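Local structure of exonuclease (Laribacter hongkongensis, 3SYY) at residues A[174-177]-A[178-182]. The protein digests double-stranded DNA as an alkaline exonuclease with strict 5'-to-3' polarity, probably through its magnesium-binding PD-(D/E)XK nuclease core. Sequence-based numbering, arbitrary orientation.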
ATOM      1  N   ASP A 174      20.291 -30.541  11.717  1.00 39.77           N
ATOM      2  CA  ASP A 174      20.129 -30.554  13.185  1.00 41.20           C
ATOM      3  C   ASP A 174      20.708 -29.329  13.896  1.00 40.69           C
ATOM      4  O   ASP A 174      20.136 -28.876  14.879  1.00 42.20           O
ATOM      5  CB  ASP A 174      20.660 -31.871  13.802  1.00 41.73           C
ATOM      6  CG  ASP A 174      19.735 -33.045  13.544  1.00 44.11           C
ATOM      7  OD1 ASP A 174      20.211 -34.192  13.550  1.00 47.07           O
ATOM      8  OD2 ASP A 174      18.521 -32.836  13.347  1.00 46.14           O
ATOM      9  N   ALA A 175      21.805 -28.776  13.398  1.00 41.01           N
ATOM     10  CA  ALA A 175      22.334 -27.539  13.967  1.00 41.04           C
ATOM     11  C   ALA A 175      21.382 -26.370  13.813  1.00 41.41           C
ATOM     12  O   ALA A 175      21.172 -25.609  14.788  1.00 40.71           O
ATOM     13  CB  ALA A 175      23.689 -27.185  13.371  1.00 41.50           C
ATOM     14  N   LEU A 176      20.805 -26.207  12.610  1.00 39.82           N
ATOM     15  CA  LEU A 176      19.877 -25.097  12.388  1.00 38.95           C
ATOM     16  C   LEU A 176      18.614 -25.322  13.196  1.00 38.20           C
ATOM     17  O   LEU A 176      18.081 -24.375  13.786  1.00 38.11           O
ATOM     18  CB  LEU A 176      19.541 -24.889  10.899  1.00 39.47           C
ATOM     19  CG  LEU A 176      18.686 -23.635  10.586  1.00 39.70           C
ATOM     20  CD1 LEU A 176      19.235 -22.367  11.221  1.00 40.55           C
ATOM     21  CD2 LEU A 176      18.532 -23.429   9.086  1.00 38.94           C
ATOM     22  N   ILE A 177      18.121 -26.557  13.204  1.00 36.29           N
ATOM     23  CA  ILE A 177      16.989 -26.893  14.015  1.00 36.06           C
ATOM     24  C   ILE A 177      17.239 -26.543  15.520  1.00 36.37           C
ATOM     25  O   ILE A 177      16.362 -25.986  16.154  1.00 33.69           O
ATOM     26  CB  ILE A 177      16.584 -28.366  13.796  1.00 37.07           C
ATOM     27  CG1 ILE A 177      15.912 -28.524  12.412  1.00 35.24           C
ATOM     28  CG2 ILE A 177      15.655 -28.892  14.918  1.00 37.16           C
ATOM     29  CD1 ILE A 177      15.593 -29.976  12.047  1.00 36.31           C
ATOM     30  N   ALA A 178      18.426 -26.835  16.058  1.00 36.46           N
ATOM     31  CA  ALA A 178      18.641 -26.580  17.504  1.00 37.78           C
ATOM     32  C   ALA A 178      18.592 -25.073  17.741  1.00 38.31           C
ATOM     33  O   ALA A 178      17.996 -24.614  18.723  1.00 38.99           O
ATOM     34  CB  ALA A 178      19.951 -27.182  17.979  1.00 38.16           C
ATOM     35  N   GLU A 179      19.174 -24.311  16.818  1.00 38.18           N
ATOM     36  CA  GLU A 179      19.181 -22.857  16.886  1.00 39.99           C
ATOM     37  C   GLU A 179      17.767 -22.258  16.756  1.00 38.99           C
ATOM     38  O   GLU A 179      17.404 -21.370  17.532  1.00 38.77           O
ATOM     39  CB  GLU A 179      20.145 -22.329  15.840  1.00 41.41           C
ATOM     40  CG  GLU A 179      20.128 -20.853  15.556  1.00 47.36           C
ATOM     41  CD  GLU A 179      21.002 -20.524  14.337  1.00 57.10           C
ATOM     42  OE1 GLU A 179      21.913 -21.338  14.009  1.00 60.32           O
ATOM     43  OE2 GLU A 179      20.775 -19.460  13.703  1.00 60.44           O
ATOM     44  N   ILE A 180      16.960 -22.790  15.835  1.00 37.48           N
ATOM     45  CA  ILE A 180      15.540 -22.410  15.700  1.00 35.91           C
ATOM     46  C   ILE A 180      14.796 -22.672  17.012  1.00 36.45           C
ATOM     47  O   ILE A 180      14.053 -21.811  17.502  1.00 35.41           O
ATOM     48  CB  ILE A 180      14.832 -23.200  14.566  1.00 36.03           C
ATOM     49  CG1 ILE A 180      15.362 -22.746  13.194  1.00 34.78           C
ATOM     50  CG2 ILE A 180      13.309 -22.998  14.611  1.00 33.60           C
ATOM     51  CD1 ILE A 180      14.898 -23.700  12.003  1.00 29.78           C
ATOM     52  N   GLU A 181      14.996 -23.861  17.571  1.00 35.28           N
ATOM     53  CA  GLU A 181      14.247 -24.240  18.754  1.00 35.73           C
ATOM     54  C   GLU A 181      14.666 -23.309  19.919  1.00 35.39           C
ATOM     55  O   GLU A 181      13.842 -22.938  20.706  1.00 36.14           O
ATOM     56  CB  GLU A 181      14.460 -25.731  19.070  1.00 36.70           C
ATOM     57  CG  GLU A 181      13.788 -26.661  18.038  1.00 37.35           C
ATOM     58  CD  GLU A 181      14.032 -28.149  18.271  1.00 40.59           C
ATOM     59  OE1 GLU A 181      13.354 -28.986  17.641  1.00 39.07           O
ATOM     60  OE2 GLU A 181      14.884 -28.489  19.081  1.00 41.07           O
ATOM     61  N   THR A 182      15.937 -22.942  19.999  1.00 34.87           N
ATOM     62  CA  THR A 182      16.404 -22.027  21.039  1.00 36.18           C
ATOM     63  C   THR A 182      15.705 -20.681  20.931  1.00 35.88           C
ATOM     64  O   THR A 182      15.123 -20.188  21.926  1.00 34.48           O
ATOM     65  CB  THR A 182      17.885 -21.837  20.955  1.00 35.94           C
ATOM     66  OG1 THR A 182      18.496 -23.103  21.235  1.00 39.35           O
ATOM     67  CG2 THR A 182      18.385 -20.780  21.986  1.00 38.44           C
TER
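Residues 174-177 run without a break into 178-182 as the opening turns of the long C-terminal helix 174-205, joined by four successive i to i+4 hydrogen bonds, from Ala178 N to Asp174 O through Glu181 N to Ile177 O. Ile180 N to Leu176 O is 2.8 Å and nearly straight (166°). Along one side, Leu176 CG meets Ile180 CD1 at 4.0 Å, the two chains slanting across each other. Ile180 CG1, anti to its own carbonyl carbon (chi1 -70°), is thereby turned back over Leu176 O, 3.2 Å away. Leu176 CD1 also lies 4.0 Å from Glu179 OE1, a van der Waals contact. Ile177 and Glu181 run side by side, with Ile177 CG2 3.6 Å from Glu181 OE1. Thr182 OG1 bonds back to Ala178 O at 3.0 Å, from the face opposite Thr182 N, a common habit of threonine in helices. Asp174 makes a salt bridge to Arg172, and its negative charge in the first turn probably interacts favourably with the helix dipole. Bulky, apolar Ile177 and Ile180 suit the inward face, packing on Ala143 of helix 132-145 and on Val21 and Met25 of helix 21-25 respectively, while Asp174, Glu179 and Thr182, with small Ala175 and Ala178, lie toward solvent.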